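Local coordinates for FAD linked oxidase-like protein (Myceliophthora thermophila, PDB 5L6G), which oxidises the C1 hydroxyl of xylooligosaccharides and related sugars to lactones, using a bicovalently bound FAD and reducing oxygen to hydrogen peroxide, at residues A[150-154]-A[168-173]; A[162-168]-A[447-451]; A[177-181]-A[399-403]. All coordinates share one frame; numbering follows the deposited sequence.

Contact 1: A[150-154]-A[168-173]. With FAD (flavin-adenine dinucleotide), chain D; XYP (beta-D-xylopyranose), chain H.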
loop_
_atom_site.group_PDB
_atom_site.type_symbol
_atom_site.label_atom_id
_atom_site.label_comp_id
_atom_site.label_asym_id
_atom_site.label_seq_id
_atom_site.Cartn_x
_atom_site.Cartn_y
_atom_site.Cartn_z
ATOM N N PHE A 150 -1.925 4.575 -14.512
ATOM C CA PHE A 150 -2.749 3.611 -13.811
ATOM C C PHE A 150 -3.054 4.105 -12.395
ATOM O O PHE A 150 -2.555 5.170 -11.974
ATOM C CB PHE A 150 -2.229 2.167 -13.891
ATOM C CG PHE A 150 -0.924 1.891 -13.199
ATOM C CD1 PHE A 150 -0.879 1.574 -11.852
ATOM C CD2 PHE A 150 0.249 1.805 -13.941
ATOM C CE1 PHE A 150 0.322 1.258 -11.238
ATOM C CE2 PHE A 150 1.456 1.480 -13.336
ATOM C CZ PHE A 150 1.488 1.203 -11.983
ATOM N N SER A 151 -3.939 3.401 -11.700
ATOM C CA SER A 151 -4.343 3.834 -10.372
ATOM C C SER A 151 -3.341 3.372 -9.313
ATOM O O SER A 151 -3.114 2.191 -9.154
ATOM C CB SER A 151 -5.726 3.275 -10.050
ATOM O OG SER A 151 -6.272 3.936 -8.925
ATOM N N HIS A 152 -2.738 4.314 -8.588
ATOM C CA HIS A 152 -1.805 3.960 -7.534
ATOM C C HIS A 152 -1.806 4.986 -6.410
ATOM O O HIS A 152 -2.479 6.009 -6.481
ATOM C CB HIS A 152 -0.395 3.755 -8.091
ATOM C CG HIS A 152 0.116 4.899 -8.917
ATOM N ND1 HIS A 152 0.477 6.112 -8.371
ATOM C CD2 HIS A 152 0.373 4.992 -10.245
ATOM C CE1 HIS A 152 0.897 6.917 -9.333
ATOM N NE2 HIS A 152 0.853 6.258 -10.480
ATOM N N GLY A 153 -1.022 4.698 -5.376
ATOM C CA GLY A 153 -0.955 5.506 -4.203
ATOM C C GLY A 153 -0.279 6.835 -4.447
ATOM O O GLY A 153 0.249 7.103 -5.514
ATOM N N THR A 154 -0.330 7.673 -3.424
ATOM C CA THR A 154 0.351 8.937 -3.413
ATOM C C THR A 154 1.716 8.562 -2.867
ATOM O O THR A 154 1.857 7.547 -2.188
ATOM C CB THR A 154 -0.312 9.908 -2.416
ATOM O OG1 THR A 154 -0.025 9.481 -1.079
ATOM C CG2 THR A 154 -1.847 9.952 -2.590
ATOM N N GLY A 168 -2.958 -1.043 -3.039
ATOM C CA GLY A 168 -2.451 0.219 -3.532
ATOM C C GLY A 168 -3.572 1.186 -3.850
ATOM O O GLY A 168 -4.133 1.158 -4.934
ATOM N N PHE A 169 -3.878 2.042 -2.881
ATOM C CA PHE A 169 -5.015 2.934 -2.903
ATOM C C PHE A 169 -4.517 4.382 -2.983
ATOM O O PHE A 169 -3.643 4.799 -2.198
ATOM C CB PHE A 169 -5.819 2.772 -1.610
ATOM C CG PHE A 169 -7.102 3.541 -1.620
ATOM C CD1 PHE A 169 -7.121 4.901 -1.282
ATOM C CD2 PHE A 169 -8.274 2.924 -1.979
ATOM C CE1 PHE A 169 -8.311 5.617 -1.313
ATOM C CE2 PHE A 169 -9.463 3.637 -2.020
ATOM C CZ PHE A 169 -9.474 4.984 -1.696
ATOM N N GLY A 170 -5.107 5.154 -3.896
ATOM C CA GLY A 170 -4.793 6.545 -4.011
ATOM C C GLY A 170 -5.954 7.386 -4.503
ATOM O O GLY A 170 -7.132 7.003 -4.395
ATOM N N PHE A 171 -5.602 8.549 -5.020
ATOM C CA PHE A 171 -6.581 9.550 -5.421
ATOM C C PHE A 171 -7.216 9.319 -6.789
ATOM O O PHE A 171 -7.889 10.211 -7.344
ATOM C CB PHE A 171 -5.958 10.946 -5.308
ATOM C CG PHE A 171 -6.028 11.528 -3.918
ATOM C CD1 PHE A 171 -7.237 11.925 -3.370
ATOM C CD2 PHE A 171 -4.890 11.680 -3.160
ATOM C CE1 PHE A 171 -7.307 12.476 -2.093
ATOM C CE2 PHE A 171 -4.949 12.231 -1.886
ATOM C CZ PHE A 171 -6.161 12.631 -1.357
ATOM N N SER A 172 -7.014 8.119 -7.328
ATOM C CA SER A 172 -7.749 7.633 -8.485
ATOM C C SER A 172 -8.522 6.360 -8.189
ATOM O O SER A 172 -9.164 5.816 -9.079
ATOM C CB SER A 172 -6.780 7.352 -9.646
ATOM O OG SER A 172 -6.225 8.564 -10.102
ATOM N N SER A 173 -8.495 5.899 -6.942
ATOM C CA SER A 173 -8.950 4.555 -6.645
ATOM C C SER A 173 -10.466 4.434 -6.684
ATOM O O SER A 173 -10.995 3.433 -7.156
ATOM C CB SER A 173 -8.403 4.073 -5.304
ATOM O OG SER A 173 -7.042 3.730 -5.461
HETATM P PA FAD D . 9.123 -2.830 0.216
HETATM O O1A FAD D . 10.275 -2.855 -0.761
HETATM O O2A FAD D . 9.465 -2.576 1.650
HETATM O O5B FAD D . 8.217 -4.100 0.018
HETATM C C5B FAD D . 7.024 -4.349 0.767
HETATM C C4B FAD D . 6.696 -5.825 0.730
HETATM O O4B FAD D . 6.501 -6.232 -0.627
HETATM C C3B FAD D . 7.819 -6.691 1.278
HETATM O O3B FAD D . 7.269 -7.855 1.858
HETATM C C2B FAD D . 8.594 -7.075 0.044
HETATM O O2B FAD D . 9.388 -8.244 0.207
HETATM C C1B FAD D . 7.480 -7.220 -0.968
HETATM N N9A FAD D . 7.985 -6.991 -2.324
HETATM C C8A FAD D . 8.625 -5.928 -2.802
HETATM N N7A FAD D . 8.947 -6.106 -4.106
HETATM C C5A FAD D . 8.474 -7.309 -4.431
HETATM C C6A FAD D . 8.499 -8.127 -5.641
HETATM N N6A FAD D . 9.082 -7.591 -6.731
HETATM N N1A FAD D . 7.943 -9.355 -5.577
HETATM C C2A FAD D . 7.358 -9.846 -4.482
HETATM N N3A FAD D . 7.299 -9.134 -3.317
HETATM C C4A FAD D . 7.843 -7.888 -3.267
HETATM N N1 FAD D . -0.034 2.712 0.342
HETATM C C2 FAD D . -1.241 2.940 -0.265
HETATM O O2 FAD D . -2.022 1.968 -0.459
HETATM N N3 FAD D . -1.582 4.183 -0.687
HETATM C C4 FAD D . -0.764 5.253 -0.546
HETATM O O4 FAD D . -1.069 6.417 -0.932
HETATM C C4X FAD D . 0.552 5.087 0.107
HETATM N N5 FAD D . 1.438 6.108 0.296
HETATM C C5X FAD D . 2.680 5.930 0.882
HETATM C C6 FAD D . 3.594 6.979 1.045
HETATM C C7 FAD D . 4.833 6.742 1.663
HETATM C C7M FAD D . 5.778 7.905 1.838
HETATM C C8 FAD D . 5.224 5.361 2.112
HETATM C C8M FAD D . 6.591 5.061 2.717
HETATM C C9 FAD D . 4.304 4.334 1.926
HETATM C C9A FAD D . 3.043 4.561 1.346
HETATM N N10 FAD D . 2.089 3.524 1.171
HETATM C C10 FAD D . 0.848 3.722 0.562
HETATM C "C1'" FAD D . 2.351 2.155 1.602
HETATM C "C2'" FAD D . 2.942 1.316 0.514
HETATM O "O2'" FAD D . 1.873 0.944 -0.362
HETATM C "C3'" FAD D . 3.479 0.066 1.189
HETATM O "O3'" FAD D . 4.443 0.398 2.195
HETATM C "C4'" FAD D . 4.124 -0.820 0.120
HETATM O "O4'" FAD D . 3.988 -2.193 0.515
HETATM C "C5'" FAD D . 5.566 -0.419 -0.064
HETATM O "O5'" FAD D . 6.063 -0.969 -1.286
HETATM P P FAD D . 7.626 -0.960 -1.499
HETATM O O1P FAD D . 8.004 -1.742 -2.718
HETATM O O2P FAD D . 8.143 0.440 -1.401
HETATM O O3P FAD D . 8.127 -1.617 -0.127
HETATM O O1 XYP H . -2.096 6.747 2.614
HETATM C C1 XYP H . -0.850 7.431 2.500
HETATM C C2 XYP H . -1.115 8.920 2.282
HETATM C C3 XYP H . 0.176 9.726 2.355
HETATM C C4 XYP H . 0.924 9.406 3.646
HETATM C C5 XYP H . 1.125 7.893 3.800
HETATM O O2 XYP H . -1.710 9.076 0.994
HETATM O O3 XYP H . -0.093 11.131 2.205
HETATM O O4 XYP H . 2.224 10.007 3.619
HETATM O O5 XYP H . -0.105 7.185 3.682
HETATM O O HOH W 1 -5.085 5.928 -7.066
HETATM O O HOH W 2 -2.987 8.801 -6.146
#
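With OG swung anti to its own backbone nitrogen (chi1 -166°), S151 turns its hydroxyl to S172, where OG lies 3.5 Å from CB of S172; its direct hydrogen bond goes on to the carbonyl of G177. In T154, chi1 of 72° sets OG1 between the backbone N and the carbonyl carbon, facing the sugar, and leaves CG2 beside the backbone N, leaning obliquely on the F171 ring, 3.5 Å from CD2 of F171. No direct hydrogen bond joins the two loops. Two waters bridge them instead, one donating to S151 OG and to H152 O while accepting from S172 N, the other donating to H152 O and accepting from F171 N. A CH...O contact, 3.4 Å from G170 CA to H152 O, adds to the grip on this buried carbonyl. Both loops then converge on the pyrimidine edge of the flavin. FAD N3 donates to F169 O at 2.6 Å, and F169 N returns a bond to FAD O2. T154 N donates to FAD O4 at 2.9 Å. T154 OG1 meets O2 of the bound xylose at 2.7 Å, in keeping with its place in the substrate site, directly before C155, one of the two residues covalently attached to the flavin. All touching residues are buried. Segment 150-154 follows strand 148-149, with helix 135-146 packed against F150 and H152, while 168-173 links helix 160-165 to helix 173-176.

Contact 2: A[162-168]-A[447-451]. With FAD (flavin-adenine dinucleotide), chain D; XYP (beta-D-xylopyranose), chain H.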
loop_
_atom_site.group_PDB
_atom_site.type_symbol
_atom_site.label_atom_id
_atom_site.label_comp_id
_atom_site.label_asym_id
_atom_site.label_seq_id
_atom_site.Cartn_x
_atom_site.Cartn_y
_atom_site.Cartn_z
ATOM N N GLY A 162 6.035 -3.687 -3.667
ATOM C CA GLY A 162 5.224 -3.937 -2.475
ATOM C C GLY A 162 3.849 -3.329 -2.637
ATOM O O GLY A 162 2.835 -3.862 -2.188
ATOM N N HIS A 163 3.811 -2.193 -3.295
ATOM C CA HIS A 163 2.576 -1.466 -3.408
ATOM C C HIS A 163 1.528 -2.239 -4.195
ATOM O O HIS A 163 0.421 -2.456 -3.685
ATOM C CB HIS A 163 2.870 -0.103 -4.026
ATOM C CG HIS A 163 1.693 0.805 -4.084
ATOM N ND1 HIS A 163 1.216 1.492 -2.989
ATOM C CD2 HIS A 163 0.929 1.184 -5.135
ATOM C CE1 HIS A 163 0.197 2.245 -3.365
ATOM N NE2 HIS A 163 0.019 2.087 -4.665
ATOM N N SER A 164 1.855 -2.644 -5.421
ATOM C CA SER A 164 0.854 -3.226 -6.337
ATOM C C SER A 164 0.487 -4.650 -5.952
ATOM O O SER A 164 -0.578 -5.127 -6.299
ATOM C CB SER A 164 1.316 -3.190 -7.799
ATOM O OG SER A 164 2.412 -4.066 -8.032
ATOM N N LEU A 165 1.361 -5.319 -5.224
ATOM C CA LEU A 165 1.121 -6.714 -4.887
ATOM C C LEU A 165 0.234 -6.892 -3.665
ATOM O O LEU A 165 -0.227 -7.998 -3.404
ATOM C CB LEU A 165 2.439 -7.480 -4.708
ATOM C CG LEU A 165 3.267 -7.665 -5.991
ATOM C CD1 LEU A 165 4.605 -8.288 -5.647
ATOM C CD2 LEU A 165 2.522 -8.474 -7.051
ATOM N N HIS A 166 -0.022 -5.822 -2.939
ATOM C CA HIS A 166 -0.906 -5.915 -1.793
ATOM C C HIS A 166 -2.076 -4.973 -1.820
ATOM O O HIS A 166 -2.773 -4.854 -0.809
ATOM C CB HIS A 166 -0.124 -5.682 -0.531
ATOM C CG HIS A 166 1.074 -6.560 -0.426
ATOM N ND1 HIS A 166 2.294 -6.203 -0.944
ATOM C CD2 HIS A 166 1.232 -7.791 0.103
ATOM C CE1 HIS A 166 3.162 -7.175 -0.725
ATOM N NE2 HIS A 166 2.545 -8.141 -0.078
ATOM N N GLY A 167 -2.291 -4.299 -2.948
ATOM C CA GLY A 167 -3.454 -3.417 -3.083
ATOM C C GLY A 167 -3.014 -2.144 -3.792
ATOM O O GLY A 167 -2.702 -2.184 -4.990
ATOM N N GLY A 168 -2.958 -1.043 -3.039
ATOM C CA GLY A 168 -2.451 0.219 -3.532
ATOM C C GLY A 168 -3.572 1.186 -3.850
ATOM O O GLY A 168 -4.133 1.158 -4.934
ATOM N N MET A 447 -7.522 -5.657 8.100
ATOM C CA MET A 447 -6.399 -4.739 8.091
ATOM C C MET A 447 -5.651 -4.861 6.776
ATOM O O MET A 447 -5.870 -5.793 6.022
ATOM C CB MET A 447 -5.488 -5.004 9.289
ATOM C CG MET A 447 -6.092 -4.491 10.591
ATOM S SD MET A 447 -5.190 -4.962 12.080
ATOM C CE MET A 447 -6.011 -3.952 13.308
ATOM N N TYR A 448 -4.767 -3.913 6.523
ATOM C CA TYR A 448 -4.224 -3.682 5.193
ATOM C C TYR A 448 -2.728 -3.663 5.270
ATOM O O TYR A 448 -2.141 -2.744 5.828
ATOM C CB TYR A 448 -4.745 -2.339 4.697
ATOM C CG TYR A 448 -4.245 -1.834 3.364
ATOM C CD1 TYR A 448 -4.268 -2.621 2.238
ATOM C CD2 TYR A 448 -3.819 -0.529 3.225
ATOM C CE1 TYR A 448 -3.848 -2.131 1.006
ATOM C CE2 TYR A 448 -3.411 -0.018 2.006
ATOM C CZ TYR A 448 -3.443 -0.810 0.896
ATOM O OH TYR A 448 -3.012 -0.289 -0.311
ATOM N N ILE A 449 -2.118 -4.696 4.710
ATOM C CA ILE A 449 -0.677 -4.926 4.837
ATOM C C ILE A 449 0.209 -3.872 4.148
ATOM O O ILE A 449 1.389 -3.771 4.453
ATOM C CB ILE A 449 -0.317 -6.375 4.402
ATOM C CG1 ILE A 449 1.049 -6.785 4.954
ATOM C CG2 ILE A 449 -0.416 -6.539 2.895
ATOM C CD1 ILE A 449 1.434 -8.209 4.610
ATOM N N ASN A 450 -0.341 -3.052 3.246
ATOM C CA ASN A 450 0.423 -1.929 2.760
ATOM C C ASN A 450 0.674 -0.888 3.848
ATOM O O ASN A 450 1.525 -0.028 3.689
ATOM C CB ASN A 450 -0.198 -1.332 1.502
ATOM C CG ASN A 450 0.331 -1.991 0.245
ATOM O OD1 ASN A 450 1.341 -2.682 0.294
ATOM N ND2 ASN A 450 -0.341 -1.775 -0.880
ATOM N N TYR A 451 -0.048 -0.986 4.965
ATOM C CA TYR A 451 0.316 -0.281 6.205
ATOM C C TYR A 451 0.653 -1.335 7.290
ATOM O O TYR A 451 -0.029 -1.486 8.321
ATOM C CB TYR A 451 -0.798 0.634 6.659
ATOM C CG TYR A 451 -1.261 1.625 5.614
ATOM C CD1 TYR A 451 -0.360 2.348 4.861
ATOM C CD2 TYR A 451 -2.607 1.811 5.358
ATOM C CE1 TYR A 451 -0.791 3.256 3.897
ATOM C CE2 TYR A 451 -3.035 2.698 4.380
ATOM C CZ TYR A 451 -2.126 3.411 3.656
ATOM O OH TYR A 451 -2.545 4.304 2.682
HETATM P PA FAD D . 9.123 -2.830 0.216
HETATM O O1A FAD D . 10.275 -2.855 -0.761
HETATM O O2A FAD D . 9.465 -2.576 1.650
HETATM O O5B FAD D . 8.217 -4.100 0.018
HETATM C C5B FAD D . 7.024 -4.349 0.767
HETATM C C4B FAD D . 6.696 -5.825 0.730
HETATM O O4B FAD D . 6.501 -6.232 -0.627
HETATM C C3B FAD D . 7.819 -6.691 1.278
HETATM O O3B FAD D . 7.269 -7.855 1.858
HETATM C C2B FAD D . 8.594 -7.075 0.044
HETATM O O2B FAD D . 9.388 -8.244 0.207
HETATM C C1B FAD D . 7.480 -7.220 -0.968
HETATM N N9A FAD D . 7.985 -6.991 -2.324
HETATM C C8A FAD D . 8.625 -5.928 -2.802
HETATM N N7A FAD D . 8.947 -6.106 -4.106
HETATM C C5A FAD D . 8.474 -7.309 -4.431
HETATM C C6A FAD D . 8.499 -8.127 -5.641
HETATM N N6A FAD D . 9.082 -7.591 -6.731
HETATM N N1A FAD D . 7.943 -9.355 -5.577
HETATM C C2A FAD D . 7.358 -9.846 -4.482
HETATM N N3A FAD D . 7.299 -9.134 -3.317
HETATM C C4A FAD D . 7.843 -7.888 -3.267
HETATM N N1 FAD D . -0.034 2.712 0.342
HETATM C C2 FAD D . -1.241 2.940 -0.265
HETATM O O2 FAD D . -2.022 1.968 -0.459
HETATM N N3 FAD D . -1.582 4.183 -0.687
HETATM C C4 FAD D . -0.764 5.253 -0.546
HETATM O O4 FAD D . -1.069 6.417 -0.932
HETATM C C4X FAD D . 0.552 5.087 0.107
HETATM N N5 FAD D . 1.438 6.108 0.296
HETATM C C5X FAD D . 2.680 5.930 0.882
HETATM C C6 FAD D . 3.594 6.979 1.045
HETATM C C7 FAD D . 4.833 6.742 1.663
HETATM C C7M FAD D . 5.778 7.905 1.838
HETATM C C8 FAD D . 5.224 5.361 2.112
HETATM C C8M FAD D . 6.591 5.061 2.717
HETATM C C9 FAD D . 4.304 4.334 1.926
HETATM C C9A FAD D . 3.043 4.561 1.346
HETATM N N10 FAD D . 2.089 3.524 1.171
HETATM C C10 FAD D . 0.848 3.722 0.562
HETATM C "C1'" FAD D . 2.351 2.155 1.602
HETATM C "C2'" FAD D . 2.942 1.316 0.514
HETATM O "O2'" FAD D . 1.873 0.944 -0.362
HETATM C "C3'" FAD D . 3.479 0.066 1.189
HETATM O "O3'" FAD D . 4.443 0.398 2.195
HETATM C "C4'" FAD D . 4.124 -0.820 0.120
HETATM O "O4'" FAD D . 3.988 -2.193 0.515
HETATM C "C5'" FAD D . 5.566 -0.419 -0.064
HETATM O "O5'" FAD D . 6.063 -0.969 -1.286
HETATM P P FAD D . 7.626 -0.960 -1.499
HETATM O O1P FAD D . 8.004 -1.742 -2.718
HETATM O O2P FAD D . 8.143 0.440 -1.401
HETATM O O3P FAD D . 8.127 -1.617 -0.127
HETATM O O1 XYP H . -2.096 6.747 2.614
HETATM C C1 XYP H . -0.850 7.431 2.500
HETATM C C2 XYP H . -1.115 8.920 2.282
HETATM C C3 XYP H . 0.176 9.726 2.355
HETATM C C4 XYP H . 0.924 9.406 3.646
HETATM C C5 XYP H . 1.125 7.893 3.800
HETATM O O2 XYP H . -1.710 9.076 0.994
HETATM O O3 XYP H . -0.093 11.131 2.205
HETATM O O4 XYP H . 2.224 10.007 3.619
HETATM O O5 XYP H . -0.105 7.185 3.682
#
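Y448 OH stands at a junction of three hydrogen bonds: it receives G168 N at 2.8 Å and, from its own segment, ND2 of N450, and it donates to FAD O2 in a very short bond of 2.5 Å. The ring is turned so that G168 N and FAD O2 both lie at its edge. The amide of N450 is held at both ends. Its ND2 also donates to H163 O at 3.0 Å, close to the amide plane and onto a carbonyl lone pair, while OD1 accepts from the ribityl O4' of FAD at 2.7 Å. That fixes the flip of the amide, although OD1 then lies beside a second acceptor, G162 O. H163, its ring reaching the cofactor with CG anti to the backbone N (chi1 -175°), meets FAD O2' through ND1 at 2.8 Å. G162 N binds the pyrophosphate oxygen O1P. The contact thus brings the PCMH-type FAD-binding region, at the end of helix 160-165, against the berberine-like region after strand 445-446, with the cofactor clamped between them. Y451, part of the substrate site, carries its OH to O1 of the xylose, the hydroxyl on the carbon that is oxidised. Further out, H166 ND1 donates to G162 O in an almost straight bond (179°), lying in its ring plane, and NE2 goes to S215. I449 crosses H166 obliquely, its CG2 3.5 Å from CD2 of H166 and as close to CB; helix 458-466 packs on I449 through Y465 and Y466.

Contact 3: A[177-181]-A[399-403]. With XYP (beta-D-xylopyranose), chain J.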
loop_
_atom_site.group_PDB
_atom_site.type_symbol
_atom_site.label_atom_id
_atom_site.label_comp_id
_atom_site.label_asym_id
_atom_site.label_seq_id
_atom_site.Cartn_x
_atom_site.Cartn_y
_atom_site.Cartn_z
ATOM N N GLY A 177 -9.842 1.994 -9.207
ATOM C CA GLY A 177 -9.458 0.791 -8.495
ATOM C C GLY A 177 -8.097 0.884 -7.861
ATOM O O GLY A 177 -7.535 1.967 -7.680
ATOM N N LEU A 178 -7.584 -0.261 -7.468
ATOM C CA LEU A 178 -6.322 -0.314 -6.752
ATOM C C LEU A 178 -5.210 -0.528 -7.764
ATOM O O LEU A 178 -5.477 -0.927 -8.889
ATOM C CB LEU A 178 -6.334 -1.451 -5.737
ATOM C CG LEU A 178 -7.410 -1.384 -4.657
ATOM C CD1 LEU A 178 -7.417 -2.652 -3.820
ATOM C CD2 LEU A 178 -7.204 -0.155 -3.791
ATOM N N ALA A 179 -3.967 -0.289 -7.358
ATOM C CA ALA A 179 -2.819 -0.568 -8.233
ATOM C C ALA A 179 -2.825 -2.019 -8.704
ATOM O O ALA A 179 -2.560 -2.298 -9.874
ATOM C CB ALA A 179 -1.516 -0.241 -7.517
ATOM N N VAL A 180 -3.141 -2.932 -7.785
ATOM C CA VAL A 180 -3.219 -4.359 -8.072
ATOM C C VAL A 180 -4.197 -4.685 -9.214
ATOM O O VAL A 180 -4.021 -5.647 -9.951
ATOM C CB VAL A 180 -3.583 -5.165 -6.808
ATOM C CG1 VAL A 180 -5.034 -4.967 -6.397
ATOM C CG2 VAL A 180 -3.306 -6.628 -7.022
ATOM N N ASP A 181 -5.193 -3.842 -9.390
ATOM C CA ASP A 181 -6.190 -4.035 -10.444
ATOM C C ASP A 181 -5.711 -3.717 -11.841
ATOM O O ASP A 181 -6.390 -4.029 -12.829
ATOM C CB ASP A 181 -7.425 -3.199 -10.123
ATOM C CG ASP A 181 -8.086 -3.642 -8.839
ATOM O OD1 ASP A 181 -8.111 -4.870 -8.615
ATOM O OD2 ASP A 181 -8.565 -2.783 -8.067
ATOM N N TYR A 399 -6.509 -10.241 -2.777
ATOM C CA TYR A 399 -6.852 -9.022 -2.044
ATOM C C TYR A 399 -8.308 -9.145 -1.527
ATOM O O TYR A 399 -9.222 -9.401 -2.302
ATOM C CB TYR A 399 -6.644 -7.771 -2.912
ATOM C CG TYR A 399 -6.995 -6.502 -2.163
ATOM C CD1 TYR A 399 -6.030 -5.840 -1.417
ATOM C CD2 TYR A 399 -8.280 -5.976 -2.201
ATOM C CE1 TYR A 399 -6.329 -4.700 -0.700
ATOM C CE2 TYR A 399 -8.605 -4.818 -1.474
ATOM C CZ TYR A 399 -7.616 -4.193 -0.727
ATOM O OH TYR A 399 -7.853 -3.051 0.000
ATOM N N ALA A 400 -8.523 -8.928 -0.227
ATOM C CA ALA A 400 -9.723 -9.440 0.440
ATOM C C ALA A 400 -10.919 -8.506 0.457
ATOM O O ALA A 400 -12.040 -8.924 0.733
ATOM C CB ALA A 400 -9.389 -9.855 1.874
ATOM N N PHE A 401 -10.686 -7.234 0.206
ATOM C CA PHE A 401 -11.647 -6.214 0.597
ATOM C C PHE A 401 -12.348 -5.585 -0.597
ATOM O O PHE A 401 -12.070 -4.448 -0.969
ATOM C CB PHE A 401 -10.940 -5.196 1.477
ATOM C CG PHE A 401 -10.181 -5.835 2.612
ATOM C CD1 PHE A 401 -10.854 -6.549 3.587
ATOM C CD2 PHE A 401 -8.822 -5.746 2.697
ATOM C CE1 PHE A 401 -10.170 -7.163 4.622
ATOM C CE2 PHE A 401 -8.129 -6.357 3.734
ATOM C CZ PHE A 401 -8.798 -7.060 4.695
ATOM N N ARG A 402 -13.283 -6.343 -1.158
ATOM C CA ARG A 402 -13.976 -5.979 -2.390
ATOM C C ARG A 402 -15.484 -5.792 -2.314
ATOM O O ARG A 402 -16.102 -5.484 -3.324
ATOM C CB ARG A 402 -13.701 -7.071 -3.420
ATOM C CG ARG A 402 -12.242 -7.218 -3.731
ATOM C CD ARG A 402 -11.651 -5.944 -4.323
ATOM N NE ARG A 402 -10.351 -6.224 -4.938
ATOM C CZ ARG A 402 -9.624 -5.376 -5.672
ATOM N NH1 ARG A 402 -10.041 -4.137 -5.955
ATOM N NH2 ARG A 402 -8.462 -5.792 -6.160
ATOM N N ASP A 403 -16.078 -6.047 -1.158
ATOM C CA ASP A 403 -17.511 -5.877 -0.954
ATOM C C ASP A 403 -17.879 -4.400 -0.833
ATOM O O ASP A 403 -17.406 -3.722 0.059
ATOM C CB ASP A 403 -17.966 -6.631 0.290
ATOM C CG ASP A 403 -19.460 -6.735 0.373
ATOM O OD1 ASP A 403 -20.123 -5.698 0.583
ATOM O OD2 ASP A 403 -19.976 -7.851 0.184
HETATM O O1 XYP J . -12.363 0.348 -13.549
HETATM C C1 XYP J . -11.735 -0.940 -13.585
HETATM C C2 XYP J . -11.008 -1.126 -14.917
HETATM C C3 XYP J . -10.175 -2.407 -14.928
HETATM C C4 XYP J . -9.347 -2.520 -13.648
HETATM C C5 XYP J . -10.219 -2.316 -12.410
HETATM O O2 XYP J . -11.989 -1.158 -15.959
HETATM O O3 XYP J . -9.304 -2.448 -16.075
HETATM O O4 XYP J . -8.723 -3.807 -13.605
HETATM O O5 XYP J . -10.827 -1.035 -12.484
#
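L178 and Y399 make the tight, buried half of this contact. CD1 of the leucine sits over one face of the tyrosine ring, 3.6 Å from its centroid and displaced a little toward the rim, a CH-pi contact in which the two side chains cross at about a right angle. The same methyl group covers a face of the R402 guanidinium, 3.7 Å from NH1 of R402, so one branch of L178 fills the corner between an aromatic ring and a cation. Y399 OH is anchored outside the contact by Y382. The polar half is more open, for D181 and R402 are both partly exposed. R402 bends at chi2 (-61°) and comes from the opposite direction to meet the aspartate in a salt bridge. NH1 donates to the syn lone pair of OD2 at 2.9 Å, near the guanidinium plane, whereas NH2 to OD1 at 2.6 Å is a short but badly angled, weak bond; the two flat groups are twisted 36° apart. OD2 is also held from its anti side, 28° out of the carboxylate plane, by L178 N at 2.8 Å, which ties the carboxylate to the backbone three residues back. A second partner of NH1 is V389 O. Beside the bridge, V180 CG1 lies 3.5 Å from NH2 of R402. Toward the outer side, the carbonyl oxygen of D181 accepts a very short bond from O4 of a further xylose, distinct from the substrate-site sugar. The whole is a domain-to-domain seam of the vanillyl-alcohol-oxidase fold: a turn of the FAD-binding region leading into strand 183-189 is pinned to the loop joining strands 374-381 and 409-417 of the large antiparallel sheet.

The three contacts cluster in the protein's interior, their centres 10 to 11 Å from one another. Contacts 1 and 2 share G168, and their segments alternate along the chain; contact 3 opens after contact 1 has closed and is nested inside the long loop that contact 2 closes. Backbone pairing of 167-168 with 179-180 ties contact 3 to the other two. Each takes one segment or both from the FAD-binding region around helices 160-165 and 173-176, whereas 399-403 and 447-451 come from much later in the chain. The first two contacts both reach the flavin and the substrate-site xylose; the third joins the same region to the loop between strands 374-381 and 409-417.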